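Local coordinates for protein acyl-coenzyme A oxidase 3 (Yarrowia lipolytica, PDB 5YS9) that oxidises acyl-CoA substrates of different chain lengths to trans-2-enoyl-CoA with an FAD cofactor, passing electrons to oxygen to give hydrogen peroxide in peroxisomal fatty acid beta-oxidation, at residues K97-T100 and L106-Q109; V330-G335 and G339-K344; I345-Y350 and E625-V630. All blocks are in the same frame, centred on the assembly; numbering follows the deposited sequence.

How the contacts relate
The three contacts follow one another along the chain. Contact 1 lies in the N-terminal helical region, where the loop before helix 101-111 is tied to that helix; its centre is 46 Å from that of contact 2 and 37 Å from that of contact 3. Contacts 2 and 3, with centres 14 Å apart, touch: both draw on the chain joining helix 300-330 to helix 349-385, the hydroxyl of Tyr348 meets the carbonyl of Gln333, and N of Ile345 probably bonds to O of Arg331. Contact 2 shapes the pyrophosphate and adenine site of FAD beside the second subunit, whereas contact 3 joins that connection to helix 609-628 of the final helical region.

Contact 1: K97-T100 and L106-Q109; sequences KKDT and LRSQ
Arg107 and Asp99 meet edge to edge in a two-pronged salt bridge that ties the loop 97-100 to helix 101-111 in the N-terminal helical region of the acyl-CoA oxidase fold. The arginine presents its NE side: NE donates to Asp99 OD2 at 3.1 Å, and NH2 donates to Asp99 OD1 at 3.1 Å. Each carboxylate oxygen uses its syn lone pair, both bonds are almost straight, and the carboxylate and guanidinium planes are only 14° apart, so the two flat groups are nearly coplanar and neither can twist without straining a bond. Their chains, by contrast, run across each other at about a right angle. Arg107 leaves the helix with CG opposite its backbone N (chi1 -168°) and bends at chi3 (-70°), which swings the NE edge round to the loop. The backbones stay well apart, with Asp99 CA 9.1 Å from Arg107 CA, and the side chains alone span the gap. On the helix side Arg107 packs on Leu58 and Leu62 of helix 49-63, and its NH2 has a second acidic partner there, Glu61; the guanidinium thus links loop and two helices, and the two carboxylates are likely to balance the charge of the arginine. With a leucine here, Asp99 and Glu61 would probably lose the cation they share, and the loop its tether to the helix. Thr100, next after Asp99, is the N-cap of helix 101-111: its side chain caps a backbone N of the first turn, while its own N donates to Glu103 OE1, a pattern consistent with a capping box. Close by, Lys98 NZ hangs 5.8 Å from Arg107 NH2.

Contact 2: V330-G335 and G339-K344; sequences VRRQFG and GQPETK. With FAD (flavin-adenine dinucleotide), chain D.
Glu342 reaches out with an extended chain, and OE1 accepts from Phe334 N in a very short bond, modelled at 2.4 Å, a length to be taken with reserve. Asn170 ND2 of the second subunit also donates to that oxygen. The carbonyl of the same glutamate is held by Arg332, whose NH1 donates to Glu342 O at 2.5 Å with the oxygen exactly in the guanidinium plane. Extended from CG to NE, Arg332 lays this guanidinium between two aliphatic groups, Lys344 CG 3.9 Å above the centre of one face and Pro341 CB over the other, while Glu22 takes its NE. Main-chain bonds complete the join: Thr343 N to Phe334 O (2.8 Å), and a weak one from Gln333 N to Thr343 O (3.1 Å) within the single beta bridge of Arg332 with Lys344. Arg331 and Phe334 turn away from this pairing toward the cofactor. Bent at chi2 (75°), Arg331 brings NE and NH2 together on FAD O2A, at 2.8 and 2.7 Å, gripping one phosphate oxygen twice; the ring edge of Phe334 meets the adenine, its CD2 3.5 Å from FAD N7A. Gln333 OE1 accepts from Gly168 and Asn170 of the second subunit. The loop thus forms part of an FAD site at the subunit interface, as in the acyl-CoA dehydrogenase and oxidase family.

Contact 3: I345-Y350 and E625-V630; sequences IIDYPY and EVRDQV. With FAD (flavin-adenine dinucleotide), chain D.
Ile346 lies over one face of the Arg627 guanidinium, its CG1 4.2 Å above the plane and over the centre. The other branch, CG2, over the same group, comes closer, 3.4 Å from Arg627 NH1. The arginine reaches this place from helix 609-628 with its chain bent at chi2 (-99°), which carries the head back across the isoleucine. At the edge of the guanidinium stands Asp347: a single oxygen, OD1, takes both NE (3.2 Å) and NH1 (3.1 Å) of Arg627 in a salt bridge. Both nitrogens arrive from the same face of the carboxylate, NH1 well above its plane, and the carboxylate is turned 41° from the guanidinium; the grip is therefore less flat than a bond to each oxygen would give. Glu30 is a second acidic partner of NH1, so this buried cation is shared between two carboxylates. The contact joins the two C-terminal helical parts of the acyl-CoA oxidase fold: a 3-10 turn, 345-347, leading into helix 349-385 of the C-alpha1 region packs against the end of helix 609-628 in the final helical region. Arg627 also rests on Gln352 and Leu356 of helix 349-385, and Val630 on Leu325 and Cys329 at the end of helix 300-330. Turned to the cofactor, the segment 345-350 lines its adenosine half. Ile345 CD1 comes within 3.6 Å of FAD O4B of the ribose. Tyr348, the N-cap residue of helix 349-385, lays one ring face against the adenine, its CE2 3.5 Å from FAD C6A.

Contact 1: K97-T100 and L106-Q109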
loop_
_atom_site.group_PDB
_atom_site.type_symbol
_atom_site.label_atom_id
_atom_site.label_comp_id
_atom_site.label_asym_id
_atom_site.label_seq_id
_atom_site.Cartn_x
_atom_site.Cartn_y
_atom_site.Cartn_z
ATOM N N LYS A 97 -8.460 -0.152 -37.075
ATOM C CA LYS A 97 -8.256 -0.097 -38.499
ATOM C C LYS A 97 -6.970 0.654 -38.810
ATOM O O LYS A 97 -6.144 0.138 -39.551
ATOM C CB LYS A 97 -9.445 0.570 -39.201
ATOM C CG LYS A 97 -9.553 0.239 -40.685
ATOM C CD LYS A 97 -10.106 1.429 -41.464
ATOM C CE LYS A 97 -10.330 1.111 -42.939
ATOM N NZ LYS A 97 -10.901 2.291 -43.640
ATOM N N LYS A 98 -6.907 1.895 -38.332
ATOM C CA LYS A 98 -5.830 2.888 -38.516
ATOM C C LYS A 98 -4.423 2.748 -37.888
ATOM O O LYS A 98 -3.438 3.126 -38.492
ATOM C CB LYS A 98 -6.380 4.288 -38.207
ATOM C CG LYS A 98 -7.563 4.320 -37.243
ATOM C CD LYS A 98 -8.338 5.633 -37.307
ATOM C CE LYS A 98 -7.844 6.648 -36.284
ATOM N NZ LYS A 98 -8.153 8.058 -36.669
ATOM N N ASP A 99 -4.362 2.272 -36.656
ATOM C CA ASP A 99 -3.157 2.266 -35.784
ATOM C C ASP A 99 -2.080 1.271 -36.227
ATOM O O ASP A 99 -2.397 0.129 -36.539
ATOM C CB ASP A 99 -3.517 1.804 -34.358
ATOM C CG ASP A 99 -4.054 2.902 -33.461
ATOM O OD1 ASP A 99 -3.937 4.103 -33.758
ATOM O OD2 ASP A 99 -4.590 2.556 -32.383
ATOM N N THR A 100 -0.815 1.671 -36.147
ATOM C CA THR A 100 0.322 0.749 -36.215
ATOM C C THR A 100 0.477 0.042 -34.856
ATOM O O THR A 100 -0.092 0.484 -33.889
ATOM C CB THR A 100 1.609 1.502 -36.545
ATOM O OG1 THR A 100 1.989 2.301 -35.424
ATOM C CG2 THR A 100 1.423 2.417 -37.808
ATOM N N LEU A 106 0.897 2.030 -27.360
ATOM C CA LEU A 106 1.140 3.247 -26.652
ATOM C C LEU A 106 -0.205 3.914 -26.334
ATOM O O LEU A 106 -0.358 4.489 -25.269
ATOM C CB LEU A 106 2.064 4.118 -27.476
ATOM C CG LEU A 106 3.194 4.954 -26.881
ATOM C CD1 LEU A 106 4.014 4.280 -25.787
ATOM C CD2 LEU A 106 4.104 5.385 -28.043
ATOM N N ARG A 107 -1.190 3.754 -27.206
ATOM C CA ARG A 107 -2.539 4.181 -26.895
ATOM C C ARG A 107 -3.144 3.425 -25.716
ATOM O O ARG A 107 -3.764 4.024 -24.863
ATOM C CB ARG A 107 -3.449 4.028 -28.101
ATOM C CG ARG A 107 -4.785 4.726 -27.936
ATOM C CD ARG A 107 -5.811 4.257 -28.943
ATOM N NE ARG A 107 -5.501 4.696 -30.289
ATOM C CZ ARG A 107 -5.658 5.932 -30.714
ATOM N NH1 ARG A 107 -6.122 6.853 -29.901
ATOM N NH2 ARG A 107 -5.344 6.248 -31.947
ATOM N N SER A 108 -2.959 2.114 -25.668
ATOM C CA SER A 108 -3.440 1.353 -24.543
ATOM C C SER A 108 -2.662 1.643 -23.221
ATOM O O SER A 108 -3.222 1.511 -22.154
ATOM C CB SER A 108 -3.579 -0.134 -24.889
ATOM O OG SER A 108 -2.377 -0.809 -24.711
ATOM N N GLN A 109 -1.432 2.114 -23.285
ATOM C CA GLN A 109 -0.656 2.426 -22.071
ATOM C C GLN A 109 -0.997 3.834 -21.530
ATOM O O GLN A 109 -1.110 4.077 -20.323
ATOM C CB GLN A 109 0.845 2.411 -22.378
ATOM C CG GLN A 109 1.552 1.075 -22.531
ATOM C CD GLN A 109 3.059 1.278 -22.821
ATOM O OE1 GLN A 109 3.442 1.928 -23.825
ATOM N NE2 GLN A 109 3.906 0.751 -21.945
#

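Contact 2: V330-G335 and G339-K344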
loop_
_atom_site.group_PDB
_atom_site.type_symbol
_atom_site.label_atom_id
_atom_site.label_comp_id
_atom_site.label_asym_id
_atom_site.label_seq_id
_atom_site.Cartn_x
_atom_site.Cartn_y
_atom_site.Cartn_z
ATOM N N VAL A 330 1.777 24.607 -3.212
ATOM C CA VAL A 330 0.773 25.525 -2.727
ATOM C C VAL A 330 0.309 25.305 -1.297
ATOM O O VAL A 330 -0.295 26.181 -0.728
ATOM C CB VAL A 330 -0.451 25.566 -3.658
ATOM C CG1 VAL A 330 -0.012 25.611 -5.100
ATOM C CG2 VAL A 330 -1.379 24.401 -3.412
ATOM N N ARG A 331 0.594 24.152 -0.713
ATOM C CA ARG A 331 0.041 23.849 0.595
ATOM C C ARG A 331 0.900 24.358 1.729
ATOM O O ARG A 331 2.045 24.012 1.839
ATOM C CB ARG A 331 -0.201 22.357 0.752
ATOM C CG ARG A 331 -0.527 21.925 2.169
ATOM C CD ARG A 331 -1.932 22.290 2.589
ATOM N NE ARG A 331 -2.265 21.682 3.863
ATOM C CZ ARG A 331 -3.492 21.537 4.332
ATOM N NH1 ARG A 331 -4.517 21.965 3.640
ATOM N NH2 ARG A 331 -3.684 20.957 5.495
ATOM N N ARG A 332 0.320 25.172 2.590
ATOM C CA ARG A 332 1.059 25.732 3.690
ATOM C C ARG A 332 0.582 25.110 4.982
ATOM O O ARG A 332 -0.595 25.093 5.256
ATOM C CB ARG A 332 0.844 27.238 3.759
ATOM C CG ARG A 332 1.494 28.049 2.663
ATOM C CD ARG A 332 1.319 29.533 2.938
ATOM N NE ARG A 332 1.756 30.380 1.833
ATOM C CZ ARG A 332 2.958 30.926 1.743
ATOM N NH1 ARG A 332 3.854 30.714 2.681
ATOM N NH2 ARG A 332 3.259 31.676 0.710
ATOM N N GLN A 333 1.499 24.551 5.748
ATOM C CA GLN A 333 1.213 24.147 7.106
ATOM C C GLN A 333 2.380 24.443 8.039
ATOM O O GLN A 333 3.479 23.986 7.820
ATOM C CB GLN A 333 0.824 22.674 7.151
ATOM C CG GLN A 333 -0.038 22.309 8.337
ATOM C CD GLN A 333 -1.512 22.543 8.113
ATOM O OE1 GLN A 333 -2.336 21.993 8.818
ATOM N NE2 GLN A 333 -1.844 23.348 7.135
ATOM N N PHE A 334 2.128 25.228 9.071
ATOM C CA PHE A 334 3.083 25.486 10.141
ATOM C C PHE A 334 4.018 26.619 9.761
ATOM O O PHE A 334 4.344 26.798 8.601
ATOM C CB PHE A 334 3.895 24.242 10.479
ATOM C CG PHE A 334 3.134 23.215 11.240
ATOM C CD1 PHE A 334 2.733 23.455 12.527
ATOM C CD2 PHE A 334 2.817 22.009 10.663
ATOM C CE1 PHE A 334 2.027 22.512 13.227
ATOM C CE2 PHE A 334 2.109 21.064 11.357
ATOM C CZ PHE A 334 1.713 21.316 12.644
ATOM N N GLY A 335 4.482 27.358 10.749
ATOM C CA GLY A 335 5.509 28.350 10.531
ATOM C C GLY A 335 6.208 28.679 11.825
ATOM O O GLY A 335 5.622 28.546 12.879
ATOM N N GLY A 339 6.125 37.287 12.041
ATOM C CA GLY A 339 5.658 38.152 10.979
ATOM C C GLY A 339 5.380 37.436 9.682
ATOM O O GLY A 339 5.080 38.064 8.683
ATOM N N GLN A 340 5.511 36.121 9.684
ATOM C CA GLN A 340 5.515 35.378 8.445
ATOM C C GLN A 340 4.381 34.381 8.274
ATOM O O GLN A 340 3.887 33.801 9.230
ATOM C CB GLN A 340 6.859 34.693 8.259
ATOM C CG GLN A 340 7.974 35.660 7.940
ATOM C CD GLN A 340 7.630 36.585 6.794
ATOM O OE1 GLN A 340 6.885 37.543 6.954
ATOM N NE2 GLN A 340 8.179 36.300 5.628
ATOM N N PRO A 341 3.994 34.151 7.032
ATOM C CA PRO A 341 3.002 33.132 6.703
ATOM C C PRO A 341 3.541 31.732 6.883
ATOM O O PRO A 341 4.737 31.519 6.924
ATOM C CB PRO A 341 2.726 33.377 5.220
ATOM C CG PRO A 341 3.852 34.219 4.743
ATOM C CD PRO A 341 4.203 35.071 5.914
ATOM N N GLU A 342 2.643 30.778 7.017
ATOM C CA GLU A 342 3.039 29.395 7.118
ATOM C C GLU A 342 3.819 28.928 5.901
ATOM O O GLU A 342 3.557 29.323 4.787
ATOM C CB GLU A 342 1.814 28.520 7.293
ATOM C CG GLU A 342 1.291 28.486 8.702
ATOM C CD GLU A 342 0.022 27.701 8.807
ATOM O OE1 GLU A 342 0.079 26.532 9.188
ATOM O OE2 GLU A 342 -1.032 28.256 8.506
ATOM N N THR A 343 4.805 28.089 6.157
ATOM C CA THR A 343 5.662 27.552 5.129
ATOM C C THR A 343 4.907 26.590 4.231
ATOM O O THR A 343 4.143 25.768 4.706
ATOM C CB THR A 343 6.856 26.831 5.782
ATOM O OG1 THR A 343 7.546 27.740 6.636
ATOM C CG2 THR A 343 7.810 26.320 4.760
ATOM N N LYS A 344 5.136 26.693 2.931
ATOM C CA LYS A 344 4.671 25.701 1.989
ATOM C C LYS A 344 5.453 24.432 2.237
ATOM O O LYS A 344 6.648 24.480 2.416
ATOM C CB LYS A 344 4.901 26.167 0.552
ATOM C CG LYS A 344 4.433 27.574 0.245
ATOM C CD LYS A 344 5.227 28.162 -0.891
ATOM C CE LYS A 344 4.378 29.057 -1.761
ATOM N NZ LYS A 344 4.759 28.943 -3.192
HETATM P PA FAD D . -1.379 18.602 6.599
HETATM O O1A FAD D . -1.341 18.795 8.067
HETATM O O2A FAD D . -1.312 19.758 5.679
HETATM O O5B FAD D . -0.225 17.648 6.109
HETATM C C5B FAD D . -0.222 17.317 4.729
HETATM C C4B FAD D . 1.117 16.725 4.382
HETATM O O4B FAD D . 2.123 17.698 4.632
HETATM C C3B FAD D . 1.376 15.564 5.308
HETATM O O3B FAD D . 1.917 14.478 4.583
HETATM C C2B FAD D . 2.426 16.057 6.255
HETATM O O2B FAD D . 3.303 14.991 6.598
HETATM C C1B FAD D . 3.112 17.163 5.487
HETATM N N9A FAD D . 3.497 18.142 6.504
HETATM C C8A FAD D . 2.667 18.973 7.140
HETATM N N7A FAD D . 3.346 19.714 8.034
HETATM C C5A FAD D . 4.631 19.347 7.986
HETATM C C6A FAD D . 5.879 19.727 8.672
HETATM N N6A FAD D . 5.904 20.682 9.617
HETATM N N1A FAD D . 6.997 19.087 8.314
HETATM C C2A FAD D . 6.993 18.137 7.374
HETATM N N3A FAD D . 5.906 17.738 6.713
HETATM C C4A FAD D . 4.720 18.299 6.977
HETATM N N1 FAD D . -11.071 15.784 11.374
HETATM C C2 FAD D . -11.988 16.102 12.299
HETATM O O2 FAD D . -11.822 17.122 12.955
HETATM N N3 FAD D . -13.056 15.359 12.549
HETATM C C4 FAD D . -13.297 14.246 11.892
HETATM O O4 FAD D . -14.294 13.588 12.145
HETATM C C4X FAD D . -12.351 13.820 10.859
HETATM N N5 FAD D . -12.538 12.700 10.160
HETATM C C5X FAD D . -11.667 12.340 9.214
HETATM C C6 FAD D . -11.910 11.188 8.499
HETATM C C7 FAD D . -11.032 10.798 7.521
HETATM C C7M FAD D . -11.291 9.539 6.757
HETATM C C8 FAD D . -9.839 11.621 7.239
HETATM C C8M FAD D . -8.876 11.205 6.177
HETATM C C9 FAD D . -9.594 12.769 7.956
HETATM C C9A FAD D . -10.473 13.168 8.935
HETATM N N10 FAD D . -10.242 14.338 9.673
HETATM C C10 FAD D . -11.187 14.682 10.633
HETATM C "C1'" FAD D . -9.089 15.209 9.438
HETATM C "C2'" FAD D . -7.732 14.593 9.780
HETATM O "O2'" FAD D . -7.491 14.677 11.179
HETATM C "C3'" FAD D . -6.614 15.299 9.011
HETATM O "O3'" FAD D . -6.584 14.757 7.707
HETATM C "C4'" FAD D . -5.219 15.136 9.592
HETATM O "O4'" FAD D . -5.306 15.202 11.008
HETATM C "C5'" FAD D . -4.277 16.256 9.181
HETATM O "O5'" FAD D . -3.752 16.154 7.867
HETATM P P FAD D . -3.934 17.364 6.845
HETATM O O1P FAD D . -4.817 16.945 5.733
HETATM O O2P FAD D . -4.294 18.562 7.628
HETATM O O3P FAD D . -2.524 17.583 6.154
#

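Contact 3: I345-Y350 and E625-V630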
loop_
_atom_site.group_PDB
_atom_site.type_symbol
_atom_site.label_atom_id
_atom_site.label_comp_id
_atom_site.label_asym_id
_atom_site.label_seq_id
_atom_site.Cartn_x
_atom_site.Cartn_y
_atom_site.Cartn_z
ATOM N N ILE A 345 4.784 23.295 2.210
ATOM C CA ILE A 345 5.419 22.041 2.567
ATOM C C ILE A 345 6.570 21.692 1.630
ATOM O O ILE A 345 7.515 21.034 2.020
ATOM C CB ILE A 345 4.419 20.879 2.723
ATOM C CG1 ILE A 345 3.516 20.749 1.506
ATOM C CG2 ILE A 345 3.592 21.084 3.972
ATOM C CD1 ILE A 345 2.674 19.503 1.511
ATOM N N ILE A 346 6.487 22.157 0.397
ATOM C CA ILE A 346 7.533 21.920 -0.566
ATOM C C ILE A 346 8.829 22.510 -0.042
ATOM O O ILE A 346 9.894 21.997 -0.315
ATOM C CB ILE A 346 7.195 22.526 -1.935
ATOM C CG1 ILE A 346 8.137 22.001 -3.001
ATOM C CG2 ILE A 346 7.286 24.036 -1.897
ATOM C CD1 ILE A 346 8.174 20.500 -3.110
ATOM N N ASP A 347 8.734 23.622 0.662
ATOM C CA ASP A 347 9.888 24.260 1.283
ATOM C C ASP A 347 10.578 23.504 2.421
ATOM O O ASP A 347 11.729 23.743 2.693
ATOM C CB ASP A 347 9.581 25.698 1.655
ATOM C CG ASP A 347 9.545 26.590 0.463
ATOM O OD1 ASP A 347 10.331 26.340 -0.456
ATOM O OD2 ASP A 347 8.730 27.524 0.437
ATOM N N TYR A 348 9.862 22.639 3.119
ATOM C CA TYR A 348 10.474 21.778 4.124
ATOM C C TYR A 348 11.435 20.769 3.523
ATOM O O TYR A 348 11.131 20.135 2.541
ATOM C CB TYR A 348 9.411 21.007 4.893
ATOM C CG TYR A 348 8.539 21.859 5.756
ATOM C CD1 TYR A 348 9.076 22.835 6.559
ATOM C CD2 TYR A 348 7.175 21.691 5.762
ATOM C CE1 TYR A 348 8.279 23.617 7.348
ATOM C CE2 TYR A 348 6.369 22.468 6.547
ATOM C CZ TYR A 348 6.930 23.429 7.337
ATOM O OH TYR A 348 6.132 24.205 8.121
ATOM N N PRO A 349 12.587 20.588 4.145
ATOM C CA PRO A 349 13.537 19.590 3.638
ATOM C C PRO A 349 13.099 18.125 3.795
ATOM O O PRO A 349 13.522 17.272 2.988
ATOM C CB PRO A 349 14.808 19.859 4.478
ATOM C CG PRO A 349 14.692 21.304 4.880
ATOM C CD PRO A 349 13.217 21.567 5.060
ATOM N N TYR A 350 12.341 17.815 4.833
ATOM C CA TYR A 350 11.818 16.473 4.928
ATOM C C TYR A 350 10.820 16.146 3.843
ATOM O O TYR A 350 10.794 15.044 3.337
ATOM C CB TYR A 350 11.278 16.086 6.300
ATOM C CG TYR A 350 11.231 14.591 6.378
ATOM C CD1 TYR A 350 12.386 13.856 6.232
ATOM C CD2 TYR A 350 10.043 13.910 6.501
ATOM C CE1 TYR A 350 12.370 12.485 6.259
ATOM C CE2 TYR A 350 10.021 12.535 6.527
ATOM C CZ TYR A 350 11.194 11.832 6.402
ATOM O OH TYR A 350 11.208 10.468 6.415
ATOM N N GLU A 625 18.373 21.545 -5.117
ATOM C CA GLU A 625 18.583 21.880 -6.555
ATOM C C GLU A 625 17.434 21.429 -7.452
ATOM O O GLU A 625 17.076 22.101 -8.435
ATOM C CB GLU A 625 19.904 21.283 -7.103
ATOM C CG GLU A 625 21.167 21.876 -6.480
ATOM C CD GLU A 625 21.239 23.397 -6.615
ATOM O OE1 GLU A 625 21.531 23.879 -7.728
ATOM O OE2 GLU A 625 20.991 24.110 -5.612
ATOM N N VAL A 626 16.879 20.278 -7.101
ATOM C CA VAL A 626 15.758 19.704 -7.789
ATOM C C VAL A 626 14.477 20.476 -7.437
ATOM O O VAL A 626 13.710 20.867 -8.345
ATOM C CB VAL A 626 15.700 18.191 -7.524
ATOM C CG1 VAL A 626 14.374 17.585 -7.931
ATOM C CG2 VAL A 626 16.832 17.530 -8.297
ATOM N N ARG A 627 14.286 20.761 -6.154
ATOM C CA ARG A 627 13.156 21.546 -5.714
ATOM C C ARG A 627 12.955 22.866 -6.429
ATOM O O ARG A 627 11.820 23.260 -6.673
ATOM C CB ARG A 627 13.256 21.813 -4.232
ATOM C CG ARG A 627 12.084 22.634 -3.707
ATOM C CD ARG A 627 12.450 24.097 -3.576
ATOM N NE ARG A 627 11.364 24.929 -3.115
ATOM C CZ ARG A 627 10.388 25.387 -3.897
ATOM N NH1 ARG A 627 9.469 26.181 -3.381
ATOM N NH2 ARG A 627 10.321 25.056 -5.198
ATOM N N ASP A 628 14.035 23.547 -6.771
ATOM C CA ASP A 628 13.943 24.840 -7.418
ATOM C C ASP A 628 13.251 24.725 -8.761
ATOM O O ASP A 628 12.513 25.598 -9.158
ATOM C CB ASP A 628 15.325 25.454 -7.582
ATOM C CG ASP A 628 15.272 26.890 -8.022
ATOM O OD1 ASP A 628 14.795 27.724 -7.248
ATOM O OD2 ASP A 628 15.703 27.196 -9.138
ATOM N N GLN A 629 13.519 23.637 -9.460
ATOM C CA GLN A 629 13.029 23.426 -10.804
ATOM C C GLN A 629 11.830 22.498 -10.882
ATOM O O GLN A 629 11.515 21.994 -11.936
ATOM C CB GLN A 629 14.147 22.896 -11.701
ATOM C CG GLN A 629 15.330 23.829 -11.871
ATOM C CD GLN A 629 15.003 25.067 -12.661
ATOM O OE1 GLN A 629 14.649 25.004 -13.822
ATOM N NE2 GLN A 629 15.127 26.201 -12.031
ATOM N N VAL A 630 11.160 22.269 -9.767
ATOM C CA VAL A 630 10.172 21.207 -9.670
ATOM C C VAL A 630 9.014 21.324 -10.653
ATOM O O VAL A 630 8.550 20.332 -11.173
ATOM C CB VAL A 630 9.610 21.105 -8.247
ATOM C CG1 VAL A 630 8.866 22.365 -7.886
ATOM C CG2 VAL A 630 8.709 19.898 -8.112
HETATM P PA FAD D . -1.379 18.602 6.599
HETATM O O1A FAD D . -1.341 18.795 8.067
HETATM O O2A FAD D . -1.312 19.758 5.679
HETATM O O5B FAD D . -0.225 17.648 6.109
HETATM C C5B FAD D . -0.222 17.317 4.729
HETATM C C4B FAD D . 1.117 16.725 4.382
HETATM O O4B FAD D . 2.123 17.698 4.632
HETATM C C3B FAD D . 1.376 15.564 5.308
HETATM O O3B FAD D . 1.917 14.478 4.583
HETATM C C2B FAD D . 2.426 16.057 6.255
HETATM O O2B FAD D . 3.303 14.991 6.598
HETATM C C1B FAD D . 3.112 17.163 5.487
HETATM N N9A FAD D . 3.497 18.142 6.504
HETATM C C8A FAD D . 2.667 18.973 7.140
HETATM N N7A FAD D . 3.346 19.714 8.034
HETATM C C5A FAD D . 4.631 19.347 7.986
HETATM C C6A FAD D . 5.879 19.727 8.672
HETATM N N6A FAD D . 5.904 20.682 9.617
HETATM N N1A FAD D . 6.997 19.087 8.314
HETATM C C2A FAD D . 6.993 18.137 7.374
HETATM N N3A FAD D . 5.906 17.738 6.713
HETATM C C4A FAD D . 4.720 18.299 6.977
HETATM N N1 FAD D . -11.071 15.784 11.374
HETATM C C2 FAD D . -11.988 16.102 12.299
HETATM O O2 FAD D . -11.822 17.122 12.955
HETATM N N3 FAD D . -13.056 15.359 12.549
HETATM C C4 FAD D . -13.297 14.246 11.892
HETATM O O4 FAD D . -14.294 13.588 12.145
HETATM C C4X FAD D . -12.351 13.820 10.859
HETATM N N5 FAD D . -12.538 12.700 10.160
HETATM C C5X FAD D . -11.667 12.340 9.214
HETATM C C6 FAD D . -11.910 11.188 8.499
HETATM C C7 FAD D . -11.032 10.798 7.521
HETATM C C7M FAD D . -11.291 9.539 6.757
HETATM C C8 FAD D . -9.839 11.621 7.239
HETATM C C8M FAD D . -8.876 11.205 6.177
HETATM C C9 FAD D . -9.594 12.769 7.956
HETATM C C9A FAD D . -10.473 13.168 8.935
HETATM N N10 FAD D . -10.242 14.338 9.673
HETATM C C10 FAD D . -11.187 14.682 10.633
HETATM C "C1'" FAD D . -9.089 15.209 9.438
HETATM C "C2'" FAD D . -7.732 14.593 9.780
HETATM O "O2'" FAD D . -7.491 14.677 11.179
HETATM C "C3'" FAD D . -6.614 15.299 9.011
HETATM O "O3'" FAD D . -6.584 14.757 7.707
HETATM C "C4'" FAD D . -5.219 15.136 9.592
HETATM O "O4'" FAD D . -5.306 15.202 11.008
HETATM C "C5'" FAD D . -4.277 16.256 9.181
HETATM O "O5'" FAD D . -3.752 16.154 7.867
HETATM P P FAD D . -3.934 17.364 6.845
HETATM O O1P FAD D . -4.817 16.945 5.733
HETATM O O2P FAD D . -4.294 18.562 7.628
HETATM O O3P FAD D . -2.524 17.583 6.154
#